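Local coordinates for glycoside hydrolase family protein (PDB 6Q2F), which acts as an alpha-L-rhamnosidase, a glycoside hydrolase that probably releases terminal alpha-L-rhamnose from rhamnosylated compounds, at residues A629-H634 with A761-N766; H634-N639 with F767-E772; G778-L781 with A787-K790; A878-F883 with F894-D899. All coordinates share one frame; numbering follows the deposited sequence.

Contact 1: residues A629-H634 with A761-N766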
loop_
_atom_site.group_PDB
_atom_site.type_symbol
_atom_site.label_atom_id
_atom_site.label_comp_id
_atom_site.label_asym_id
_atom_site.label_seq_id
_atom_site.Cartn_x
_atom_site.Cartn_y
_atom_site.Cartn_z
ATOM N N ALA A 629 3.228 7.257 2.219
ATOM C CA ALA A 629 3.964 6.986 3.448
ATOM C C ALA A 629 5.138 7.949 3.599
ATOM O O ALA A 629 5.420 8.424 4.703
ATOM C CB ALA A 629 4.448 5.532 3.469
ATOM N N ALA A 630 5.841 8.246 2.497
ATOM C CA ALA A 630 6.953 9.184 2.590
ATOM C C ALA A 630 6.448 10.567 2.979
ATOM O O ALA A 630 7.066 11.248 3.806
ATOM C CB ALA A 630 7.720 9.249 1.267
ATOM N N SER A 631 5.314 10.990 2.412
ATOM C CA SER A 631 4.758 12.294 2.760
ATOM C C SER A 631 4.435 12.371 4.246
ATOM O O SER A 631 4.690 13.390 4.891
ATOM C CB SER A 631 3.516 12.574 1.917
ATOM O OG SER A 631 3.811 12.443 0.532
ATOM N N VAL A 632 3.882 11.295 4.812
ATOM C CA VAL A 632 3.586 11.287 6.247
ATOM C C VAL A 632 4.856 11.557 7.038
ATOM O O VAL A 632 4.912 12.469 7.878
ATOM C CB VAL A 632 2.935 9.953 6.672
ATOM C CG1 VAL A 632 2.847 9.880 8.208
ATOM C CG2 VAL A 632 1.533 9.837 6.093
ATOM N N ALA A 633 5.908 10.783 6.757
ATOM C CA ALA A 633 7.147 10.908 7.515
ATOM C C ALA A 633 7.759 12.299 7.377
ATOM O O ALA A 633 8.394 12.791 8.311
ATOM C CB ALA A 633 8.143 9.842 7.069
ATOM N N HIS A 634 7.614 12.929 6.209
ATOM C CA HIS A 634 8.151 14.276 6.034
ATOM C C HIS A 634 7.331 15.289 6.829
ATOM O O HIS A 634 7.888 16.137 7.536
ATOM C CB HIS A 634 8.170 14.663 4.546
ATOM C CG HIS A 634 8.942 13.724 3.673
ATOM N ND1 HIS A 634 8.784 13.697 2.302
ATOM C CD2 HIS A 634 9.870 12.779 3.961
ATOM C CE1 HIS A 634 9.576 12.775 1.782
ATOM N NE2 HIS A 634 10.254 12.210 2.768
ATOM N N ALA A 761 10.611 18.587 -6.106
ATOM C CA ALA A 761 10.061 17.499 -5.313
ATOM C C ALA A 761 8.742 17.923 -4.670
ATOM O O ALA A 761 8.437 19.112 -4.543
ATOM C CB ALA A 761 11.044 17.047 -4.232
ATOM N N TYR A 762 7.953 16.930 -4.270
ATOM C CA TYR A 762 6.655 17.213 -3.683
ATOM C C TYR A 762 6.309 16.176 -2.627
ATOM O O TYR A 762 6.823 15.051 -2.627
ATOM C CB TYR A 762 5.541 17.261 -4.736
ATOM C CG TYR A 762 5.236 15.946 -5.421
ATOM C CD1 TYR A 762 6.037 15.477 -6.466
ATOM C CD2 TYR A 762 4.119 15.200 -5.064
ATOM C CE1 TYR A 762 5.750 14.274 -7.113
ATOM C CE2 TYR A 762 3.824 14.012 -5.699
ATOM C CZ TYR A 762 4.643 13.544 -6.718
ATOM O OH TYR A 762 4.329 12.363 -7.354
ATOM N N ASP A 763 5.453 16.611 -1.702
ATOM C CA ASP A 763 4.780 15.777 -0.721
ATOM C C ASP A 763 3.279 15.891 -0.950
ATOM O O ASP A 763 2.780 16.945 -1.367
ATOM C CB ASP A 763 5.075 16.238 0.721
ATOM C CG ASP A 763 6.504 15.983 1.155
ATOM O OD1 ASP A 763 7.086 14.979 0.701
ATOM O OD2 ASP A 763 7.027 16.790 1.971
ATOM N N TYR A 764 2.554 14.818 -0.665
ATOM C CA TYR A 764 1.112 14.939 -0.536
ATOM C C TYR A 764 0.776 15.504 0.838
ATOM O O TYR A 764 1.454 15.208 1.829
ATOM C CB TYR A 764 0.427 13.589 -0.688
ATOM C CG TYR A 764 0.486 13.017 -2.072
ATOM C CD1 TYR A 764 -0.120 13.673 -3.135
ATOM C CD2 TYR A 764 1.125 11.809 -2.318
ATOM C CE1 TYR A 764 -0.091 13.144 -4.412
ATOM C CE2 TYR A 764 1.154 11.272 -3.592
ATOM C CZ TYR A 764 0.547 11.942 -4.630
ATOM O OH TYR A 764 0.594 11.412 -5.889
ATOM N N ILE A 765 -0.278 16.321 0.898
ATOM C CA ILE A 765 -0.857 16.766 2.163
ATOM C C ILE A 765 -2.341 16.446 2.125
ATOM O O ILE A 765 -2.997 16.627 1.091
ATOM C CB ILE A 765 -0.646 18.273 2.439
ATOM C CG1 ILE A 765 -1.208 19.134 1.312
ATOM C CG2 ILE A 765 0.810 18.596 2.615
ATOM C CD1 ILE A 765 -1.283 20.630 1.701
ATOM N N ASN A 766 -2.861 15.934 3.236
ATOM C CA ASN A 766 -4.273 15.648 3.387
ATOM C C ASN A 766 -4.929 16.754 4.208
ATOM O O ASN A 766 -4.313 17.783 4.525
ATOM C CB ASN A 766 -4.463 14.257 4.012
ATOM C CG ASN A 766 -3.957 14.178 5.448
ATOM O OD1 ASN A 766 -3.246 15.065 5.922
ATOM N ND2 ASN A 766 -4.301 13.086 6.139
HETATM O O HOH W 1 6.749 12.561 -0.372
#
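Helix 629-634 crosses strand 762-765 nearly at a right angle (88°), and Ser631 and Asp763 come nearest, 4.9 Å between their CA atoms. Ser631 points at the strand. Ser631 OG, set beside its own backbone N (chi1 -54°), accepts a hydrogen bond from Tyr764 N at 2.9 Å. The same hydroxyl is hydrogen-bonded to Lys627 O one turn earlier in the helix. One turn later, His634 ND1 gives an almost straight bond to Asp763 OD1, 2.7 Å long. OD1 lies in the plane of the imidazole. The histidine reaches this oxygen on its syn side, but 30° out of the carboxylate plane. A water donates to both Ser631 OG and Asp763 OD1. Asp763 OD2 is hydrogen-bonded to Tyr789 OH, so both oxygens of this buried carboxylate have partners. Were Asp763 an alanine, His634 ND1 and Tyr789 OH would probably lose the acceptor they share, and the imidazole would be freer to turn. The pair is a buried His-carboxylate hydrogen bond. It joins an outer helix of the (beta/alpha)8 barrel to the edge of the mixed sheet in the following alpha/beta region.

Contact 2: residues H634-N639 with F767-E772; sequences HLYGQN and FNALTE
Tyr636 reaches from the last turn of helix 620-636 to Asn768 and Ala769 in the first turn of helix 767-773. The contact joins an outer helix of the (beta/alpha)8 barrel to a helix of the alpha/beta region that follows it in the chain. Tyr636 gives up the most surface, and nearly all of its touching is done by the phenol end. CG stands beside the backbone N (chi1 -68°), and from there the ring extends until OH meets the side chain of Asn768. Tyr636 OH donates to Asn768 OD1; the modelled 2.4 Å is very short, and the exact length is doubtful. OD1 sits at the edge of the phenol ring, close to its plane, and the ring and amide planes are only 20° apart. Asn768 presents this oxygen with CG anti to its backbone N (chi1 178°). Ala769, buried and pointing at the tyrosine, is the second partner of the phenol end. Ala769 N lies 3.4 Å from Tyr636 OH, but the angle is poor and no hydrogen bond forms. Ala769 N is instead bound by OD1 of Asn766, the N-cap residue of the helix. Tyr636 also rests on Asn766 and Leu773. The methyl of Ala769 lies oblique to the phenol ring, neither over its face nor at its edge. Ala769 CB approaches Tyr636 OH to 3.9 Å. The apolar touch is looser, with Ala769 CB 4.5 Å from Tyr636 CZ.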
loop_
_atom_site.group_PDB
_atom_site.type_symbol
_atom_site.label_atom_id
_atom_site.label_comp_id
_atom_site.label_asym_id
_atom_site.label_seq_id
_atom_site.Cartn_x
_atom_site.Cartn_y
_atom_site.Cartn_z
ATOM N N HIS A 634 7.614 12.929 6.209
ATOM C CA HIS A 634 8.151 14.276 6.034
ATOM C C HIS A 634 7.331 15.289 6.829
ATOM O O HIS A 634 7.888 16.137 7.536
ATOM C CB HIS A 634 8.170 14.663 4.546
ATOM C CG HIS A 634 8.942 13.724 3.673
ATOM N ND1 HIS A 634 8.784 13.697 2.302
ATOM C CD2 HIS A 634 9.870 12.779 3.961
ATOM C CE1 HIS A 634 9.576 12.775 1.782
ATOM N NE2 HIS A 634 10.254 12.210 2.768
ATOM N N LEU A 635 6.009 15.205 6.726
ATOM C CA LEU A 635 5.145 16.185 7.370
ATOM C C LEU A 635 5.082 15.988 8.881
ATOM O O LEU A 635 5.234 16.957 9.629
ATOM C CB LEU A 635 3.752 16.127 6.744
ATOM C CG LEU A 635 3.820 16.843 5.398
ATOM C CD1 LEU A 635 2.900 16.191 4.422
ATOM C CD2 LEU A 635 3.440 18.315 5.577
ATOM N N TYR A 636 4.906 14.750 9.356
ATOM C CA TYR A 636 4.712 14.545 10.788
ATOM C C TYR A 636 6.010 14.274 11.531
ATOM O O TYR A 636 5.977 14.090 12.750
ATOM C CB TYR A 636 3.687 13.420 11.034
ATOM C CG TYR A 636 2.302 13.847 10.599
ATOM C CD1 TYR A 636 1.911 13.733 9.269
ATOM C CD2 TYR A 636 1.390 14.404 11.518
ATOM C CE1 TYR A 636 0.656 14.146 8.861
ATOM C CE2 TYR A 636 0.128 14.842 11.107
ATOM C CZ TYR A 636 -0.233 14.703 9.786
ATOM O OH TYR A 636 -1.466 15.110 9.354
ATOM N N GLY A 637 7.148 14.264 10.834
ATOM C CA GLY A 637 8.439 14.251 11.491
ATOM C C GLY A 637 8.969 12.897 11.904
ATOM O O GLY A 637 9.977 12.838 12.615
ATOM N N GLN A 638 8.370 11.814 11.456
ATOM C CA GLN A 638 8.887 10.496 11.740
ATOM C C GLN A 638 10.236 10.307 11.060
ATOM O O GLN A 638 11.099 9.686 11.593
ATOM C CB GLN A 638 7.919 9.405 11.345
ATOM C CG GLN A 638 6.641 9.400 12.127
ATOM C CD GLN A 638 5.540 10.149 11.445
ATOM O OE1 GLN A 638 5.779 11.035 10.656
ATOM N NE2 GLN A 638 4.341 9.773 11.721
ATOM N N ASN A 639 10.352 10.845 9.856
ATOM C CA ASN A 639 11.549 10.775 9.017
ATOM C C ASN A 639 11.804 9.399 8.398
ATOM O O ASN A 639 12.106 9.293 7.258
ATOM C CB ASN A 639 12.785 11.371 9.657
ATOM C CG ASN A 639 13.899 11.610 8.659
ATOM O OD1 ASN A 639 13.697 12.152 7.621
ATOM N ND2 ASN A 639 15.068 11.190 8.997
ATOM N N PHE A 767 -6.204 16.560 4.550
ATOM C CA PHE A 767 -6.928 17.601 5.271
ATOM C C PHE A 767 -6.258 17.910 6.604
ATOM O O PHE A 767 -6.074 19.082 6.950
ATOM C CB PHE A 767 -8.392 17.177 5.451
ATOM C CG PHE A 767 -9.206 18.088 6.348
ATOM C CD1 PHE A 767 -9.908 19.167 5.821
ATOM C CD2 PHE A 767 -9.292 17.835 7.709
ATOM C CE1 PHE A 767 -10.676 19.998 6.644
ATOM C CE2 PHE A 767 -10.065 18.659 8.559
ATOM C CZ PHE A 767 -10.766 19.734 8.019
ATOM N N ASN A 768 -5.857 16.880 7.355
ATOM C CA ASN A 768 -5.243 17.117 8.665
ATOM C C ASN A 768 -3.939 17.894 8.531
ATOM O O ASN A 768 -3.687 18.839 9.284
ATOM C CB ASN A 768 -4.964 15.809 9.412
ATOM C CG ASN A 768 -4.276 16.070 10.765
ATOM O OD1 ASN A 768 -3.040 16.082 10.867
ATOM N ND2 ASN A 768 -5.077 16.342 11.790
ATOM N N ALA A 769 -3.076 17.479 7.604
ATOM C CA ALA A 769 -1.835 18.212 7.391
ATOM C C ALA A 769 -2.123 19.651 6.977
ATOM O O ALA A 769 -1.521 20.582 7.507
ATOM C CB ALA A 769 -0.970 17.501 6.350
ATOM N N LEU A 770 -3.050 19.849 6.040
ATOM C CA LEU A 770 -3.403 21.204 5.621
ATOM C C LEU A 770 -3.822 22.063 6.810
ATOM O O LEU A 770 -3.353 23.199 6.969
ATOM C CB LEU A 770 -4.521 21.166 4.572
ATOM C CG LEU A 770 -5.172 22.520 4.259
ATOM C CD1 LEU A 770 -4.169 23.498 3.634
ATOM C CD2 LEU A 770 -6.393 22.365 3.358
ATOM N N THR A 771 -4.675 21.522 7.679
ATOM C CA THR A 771 -5.344 22.335 8.688
ATOM C C THR A 771 -4.651 22.357 10.046
ATOM O O THR A 771 -5.009 23.195 10.882
ATOM C CB THR A 771 -6.784 21.859 8.893
ATOM O OG1 THR A 771 -6.778 20.501 9.340
ATOM C CG2 THR A 771 -7.574 21.969 7.596
ATOM N N GLU A 772 -3.676 21.481 10.293
ATOM C CA GLU A 772 -3.052 21.385 11.608
ATOM C C GLU A 772 -1.546 21.589 11.613
ATOM O O GLU A 772 -1.000 21.956 12.657
ATOM C CB GLU A 772 -3.335 20.013 12.240
ATOM C CG GLU A 772 -4.815 19.649 12.347
ATOM C CD GLU A 772 -5.527 20.400 13.461
ATOM O OE1 GLU A 772 -4.834 20.960 14.342
ATOM O OE2 GLU A 772 -6.777 20.423 13.458
#

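Contact 3: residues G778-L781 with A787-K790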
loop_
_atom_site.group_PDB
_atom_site.type_symbol
_atom_site.label_atom_id
_atom_site.label_comp_id
_atom_site.label_asym_id
_atom_site.label_seq_id
_atom_site.Cartn_x
_atom_site.Cartn_y
_atom_site.Cartn_z
ATOM N N GLY A 778 6.933 33.720 6.057
ATOM C CA GLY A 778 7.137 34.600 4.927
ATOM C C GLY A 778 6.218 34.180 3.805
ATOM O O GLY A 778 4.991 34.207 3.930
ATOM N N GLU A 779 6.808 33.789 2.683
ATOM C CA GLU A 779 6.029 33.330 1.546
ATOM C C GLU A 779 5.890 31.812 1.529
ATOM O O GLU A 779 5.222 31.278 0.641
ATOM C CB GLU A 779 6.660 33.829 0.236
ATOM C CG GLU A 779 7.759 32.908 -0.338
ATOM C CD GLU A 779 9.145 33.145 0.264
ATOM O OE1 GLU A 779 10.155 32.968 -0.466
ATOM O OE2 GLU A 779 9.227 33.499 1.466
ATOM N N ASP A 780 6.482 31.123 2.508
ATOM C CA ASP A 780 6.546 29.669 2.567
ATOM C C ASP A 780 5.489 29.111 3.513
ATOM O O ASP A 780 4.950 29.810 4.371
ATOM C CB ASP A 780 7.918 29.190 3.061
ATOM C CG ASP A 780 9.046 29.457 2.077
ATOM O OD1 ASP A 780 8.783 29.659 0.876
ATOM O OD2 ASP A 780 10.210 29.449 2.531
ATOM N N LEU A 781 5.238 27.814 3.376
ATOM C CA LEU A 781 4.454 27.062 4.345
ATOM C C LEU A 781 5.371 26.052 5.007
ATOM O O LEU A 781 6.038 25.265 4.320
ATOM C CB LEU A 781 3.284 26.344 3.683
ATOM C CG LEU A 781 2.278 27.329 3.121
ATOM C CD1 LEU A 781 1.395 26.671 2.086
ATOM C CD2 LEU A 781 1.458 27.878 4.263
ATOM N N ALA A 787 9.650 20.430 7.226
ATOM C CA ALA A 787 9.124 20.461 5.877
ATOM C C ALA A 787 8.721 21.891 5.544
ATOM O O ALA A 787 8.175 22.609 6.388
ATOM C CB ALA A 787 7.930 19.517 5.749
ATOM N N ARG A 788 9.028 22.315 4.322
ATOM C CA ARG A 788 8.914 23.717 3.943
ATOM C C ARG A 788 8.571 23.777 2.466
ATOM O O ARG A 788 9.328 23.272 1.634
ATOM C CB ARG A 788 10.220 24.471 4.221
ATOM C CG ARG A 788 10.320 25.834 3.528
ATOM C CD ARG A 788 11.666 26.502 3.801
ATOM N NE ARG A 788 11.868 26.734 5.223
ATOM C CZ ARG A 788 11.427 27.813 5.863
ATOM N NH1 ARG A 788 10.759 28.760 5.201
ATOM N NH2 ARG A 788 11.646 27.946 7.163
ATOM N N TYR A 789 7.459 24.418 2.131
ATOM C CA TYR A 789 6.963 24.425 0.766
ATOM C C TYR A 789 6.773 25.852 0.263
ATOM O O TYR A 789 6.360 26.748 1.016
ATOM C CB TYR A 789 5.635 23.682 0.681
ATOM C CG TYR A 789 5.673 22.336 1.362
ATOM C CD1 TYR A 789 6.147 21.223 0.685
ATOM C CD2 TYR A 789 5.246 22.178 2.677
ATOM C CE1 TYR A 789 6.188 19.970 1.292
ATOM C CE2 TYR A 789 5.263 20.916 3.297
ATOM C CZ TYR A 789 5.747 19.831 2.593
ATOM O OH TYR A 789 5.804 18.597 3.185
ATOM N N LYS A 790 7.029 26.022 -1.040
ATOM C CA LYS A 790 6.749 27.273 -1.732
ATOM C C LYS A 790 5.267 27.453 -2.013
ATOM O O LYS A 790 4.806 28.593 -2.126
ATOM C CB LYS A 790 7.512 27.348 -3.062
ATOM C CG LYS A 790 8.978 27.008 -2.964
ATOM C CD LYS A 790 9.718 27.922 -2.016
ATOM C CE LYS A 790 9.617 29.383 -2.412
ATOM N NZ LYS A 790 10.433 30.217 -1.473
HETATM O O HOH W 2 3.331 29.294 0.195
HETATM O O HOH W 3 5.317 31.099 -2.028
HETATM O O HOH W 4 11.858 29.034 0.078
#
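Leu781 and Tyr789 form the backbone of the tight part. They are an antiparallel hydrogen-bonded pair, with Leu781 N to Tyr789 O at 2.8 Å and Tyr789 N to Leu781 O at 2.7 Å. Their side chains lie on the same face of the sheet. Tyr789 OH reaches on to Asp763. Buried Asp780 belongs to this tight part and is gripped from two directions. Arg788 NH1 meets Asp780 OD2 on its anti lone pair at 2.8 Å, close to the guanidinium plane. Lys790 NZ takes the syn lone pair of Asp780 OD1 at 2.9 Å. The lysine starts away from the other segment, but bends at chi2 (-59°) and chi3 (-58°) bring NZ back. An asparagine replacing Asp780 would probably leave Arg788 and Lys790 without the negative charge they share and weaken the network. The loose side begins at exposed Glu779. Only there do the backbones part, and two waters bridge Glu779 O and Lys790 O. Lys790 NZ also binds Glu779 OE1 at 2.9 Å, from above the carboxylate plane. Partly exposed Arg788 has a second carboxylate partner in Asp777. This is a beta hairpin, strands 780-782 and 788-794, with a salt-bridge network across its open end, away from the turn.

Contact 4: residues A878-F883 with F894-D899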
loop_
_atom_site.group_PDB
_atom_site.type_symbol
_atom_site.label_atom_id
_atom_site.label_comp_id
_atom_site.label_asym_id
_atom_site.label_seq_id
_atom_site.Cartn_x
_atom_site.Cartn_y
_atom_site.Cartn_z
ATOM N N ALA A 878 13.346 28.602 -8.956
ATOM C CA ALA A 878 14.152 27.842 -9.901
ATOM C C ALA A 878 13.961 26.335 -9.691
ATOM O O ALA A 878 13.723 25.881 -8.572
ATOM C CB ALA A 878 15.634 28.199 -9.752
ATOM N N PRO A 879 14.066 25.547 -10.760
ATOM C CA PRO A 879 14.023 24.083 -10.618
ATOM C C PRO A 879 15.049 23.585 -9.614
ATOM O O PRO A 879 16.175 24.080 -9.552
ATOM C CB PRO A 879 14.358 23.574 -12.024
ATOM C CG PRO A 879 14.177 24.740 -12.940
ATOM C CD PRO A 879 14.373 25.983 -12.134
ATOM N N ASP A 880 14.653 22.583 -8.825
ATOM C CA ASP A 880 15.594 21.989 -7.886
ATOM C C ASP A 880 16.585 21.088 -8.603
ATOM O O ASP A 880 17.802 21.182 -8.381
ATOM C CB ASP A 880 14.838 21.207 -6.812
ATOM C CG ASP A 880 15.698 20.902 -5.601
ATOM O OD1 ASP A 880 16.799 21.484 -5.506
ATOM O OD2 ASP A 880 15.263 20.089 -4.741
ATOM N N PHE A 881 16.086 20.188 -9.453
ATOM C CA PHE A 881 16.953 19.300 -10.216
ATOM C C PHE A 881 16.428 19.199 -11.632
ATOM O O PHE A 881 15.240 18.953 -11.849
ATOM C CB PHE A 881 17.052 17.892 -9.608
ATOM C CG PHE A 881 17.773 16.902 -10.503
ATOM C CD1 PHE A 881 19.143 16.968 -10.672
ATOM C CD2 PHE A 881 17.069 15.941 -11.197
ATOM C CE1 PHE A 881 19.803 16.084 -11.515
ATOM C CE2 PHE A 881 17.717 15.050 -12.031
ATOM C CZ PHE A 881 19.086 15.120 -12.191
ATOM N N THR A 882 17.320 19.380 -12.593
ATOM C CA THR A 882 16.994 19.150 -13.989
ATOM C C THR A 882 18.280 18.769 -14.705
ATOM O O THR A 882 19.365 18.796 -14.120
ATOM C CB THR A 882 16.346 20.370 -14.637
ATOM O OG1 THR A 882 15.783 19.978 -15.895
ATOM C CG2 THR A 882 17.395 21.449 -14.870
ATOM N N PHE A 883 18.154 18.403 -15.978
ATOM C CA PHE A 883 19.302 17.857 -16.688
ATOM C C PHE A 883 19.112 17.968 -18.194
ATOM O O PHE A 883 17.989 17.891 -18.703
ATOM C CB PHE A 883 19.543 16.389 -16.309
ATOM C CG PHE A 883 18.375 15.492 -16.587
ATOM C CD1 PHE A 883 18.221 14.889 -17.827
ATOM C CD2 PHE A 883 17.424 15.253 -15.604
ATOM C CE1 PHE A 883 17.146 14.057 -18.083
ATOM C CE2 PHE A 883 16.332 14.417 -15.852
ATOM C CZ PHE A 883 16.198 13.818 -17.095
ATOM N N PHE A 894 14.522 12.076 -8.594
ATOM C CA PHE A 894 15.533 12.458 -7.623
ATOM C C PHE A 894 14.912 12.641 -6.250
ATOM O O PHE A 894 13.720 12.945 -6.115
ATOM C CB PHE A 894 16.228 13.767 -8.022
ATOM C CG PHE A 894 15.369 14.989 -7.796
ATOM C CD1 PHE A 894 14.349 15.302 -8.675
ATOM C CD2 PHE A 894 15.584 15.817 -6.706
ATOM C CE1 PHE A 894 13.571 16.441 -8.483
ATOM C CE2 PHE A 894 14.815 16.952 -6.508
ATOM C CZ PHE A 894 13.807 17.262 -7.399
ATOM N N VAL A 895 15.762 12.482 -5.234
ATOM C CA VAL A 895 15.473 12.897 -3.871
ATOM C C VAL A 895 16.493 13.950 -3.476
ATOM O O VAL A 895 17.682 13.856 -3.843
ATOM C CB VAL A 895 15.495 11.715 -2.885
ATOM C CG1 VAL A 895 15.218 12.215 -1.481
ATOM C CG2 VAL A 895 14.447 10.662 -3.302
ATOM N N HIS A 896 16.025 14.939 -2.716
ATOM C CA HIS A 896 16.846 16.024 -2.196
ATOM C C HIS A 896 16.735 15.987 -0.685
ATOM O O HIS A 896 15.638 16.143 -0.139
ATOM C CB HIS A 896 16.384 17.388 -2.737
ATOM C CG HIS A 896 17.232 18.548 -2.310
ATOM N ND1 HIS A 896 16.959 19.851 -2.691
ATOM C CD2 HIS A 896 18.340 18.610 -1.535
ATOM C CE1 HIS A 896 17.851 20.664 -2.151
ATOM N NE2 HIS A 896 18.713 19.934 -1.464
ATOM N N ARG A 897 17.861 15.775 -0.016
ATOM C CA ARG A 897 17.957 15.805 1.436
ATOM C C ARG A 897 18.767 17.022 1.856
ATOM O O ARG A 897 19.662 17.459 1.128
ATOM C CB ARG A 897 18.619 14.511 1.939
ATOM C CG ARG A 897 17.718 13.281 1.772
ATOM C CD ARG A 897 17.240 12.884 3.138
ATOM N NE ARG A 897 15.868 12.499 3.125
ATOM C CZ ARG A 897 15.145 12.363 4.217
ATOM N NH1 ARG A 897 15.674 12.605 5.416
ATOM N NH2 ARG A 897 13.889 11.998 4.094
ATOM N N ARG A 898 18.458 17.577 3.023
ATOM C CA ARG A 898 19.174 18.762 3.472
ATOM C C ARG A 898 19.415 18.745 4.973
ATOM O O ARG A 898 18.542 18.383 5.765
ATOM C CB ARG A 898 18.440 20.063 3.083
ATOM C CG ARG A 898 18.927 21.305 3.856
ATOM C CD ARG A 898 18.208 22.583 3.412
ATOM N NE ARG A 898 18.399 22.799 1.987
ATOM C CZ ARG A 898 17.639 23.594 1.246
ATOM N NH1 ARG A 898 16.637 24.260 1.805
ATOM N NH2 ARG A 898 17.896 23.739 -0.050
ATOM N N ASP A 899 20.615 19.187 5.319
ATOM C CA ASP A 899 21.202 19.223 6.643
ATOM C C ASP A 899 21.788 20.611 6.832
ATOM O O ASP A 899 21.936 21.363 5.873
ATOM C CB ASP A 899 22.350 18.187 6.737
ATOM C CG ASP A 899 22.473 17.581 8.084
ATOM O OD1 ASP A 899 21.716 18.006 8.991
ATOM O OD2 ASP A 899 23.320 16.683 8.241
#
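Asp880 and Phe881 face His896 and Phe894 within an antiparallel beta region whose strand pairing is consistent with a sandwich. Strands 881-884 and 894-899 are not paired with each other. The CA atoms of Phe881 and Phe894 are 7.5 Å apart, and side chains fill the space between.

The polar part is a His-carboxylate hydrogen bond. His896 ND1 donates to Asp880 OD2 at 2.7 Å, with an angle of 154°. It uses the syn lone pair of the oxygen, which lies near the imidazole plane. The ring and carboxylate planes are 43° apart. Tyr905 OH is hydrogen-bonded to the other oxygen of Asp880. At the far side of the imidazole, NE2 is hydrogen-bonded to Glu903, while the ring of Tyr905 stacks on His896. Both ring nitrogens are thus engaged, which is likely to fix the rotation of the buried imidazole. Asp880 OD2 also lies at the edge of the Phe894 ring, 3.6 Å from Phe894 CE2.

The apolar part is the meeting of two phenylalanines. Phe881 CB makes a CH-pi contact, centred over the face of the Phe894 ring and 3.6 Å from its centroid. The two side chains run past one another, pointing opposite ways. Their rings are oblique, with planes 47° apart. Leu907 packs against both residues, and Phe921 meets Phe881. Ring to ring, Phe881 CD2 comes to 3.8 Å from Phe894 CD1.

In the fold
The (beta/alpha)8 barrel begins near the N terminus, is interrupted by beta-sheet regions and resumes. Its helix 620-636 serves both contact 1 and contact 2. Each closes a loop of more than 120 residues. The two cross, because their segments alternate along the chain: 629-634 and 634-639, then 761-766 and 767-772 in the same order. Together they tie the barrel to the alpha/beta region. Contact 3 comes next in series and closes a short hairpin in the same sheet that contact 1 reaches. His634 packs against its Ala787. Contact 4 closes a loop of ten residues in the antiparallel beta region. Arg897 links its strand back to Asn639 of contact 2. Contacts 3 and 4 do not touch.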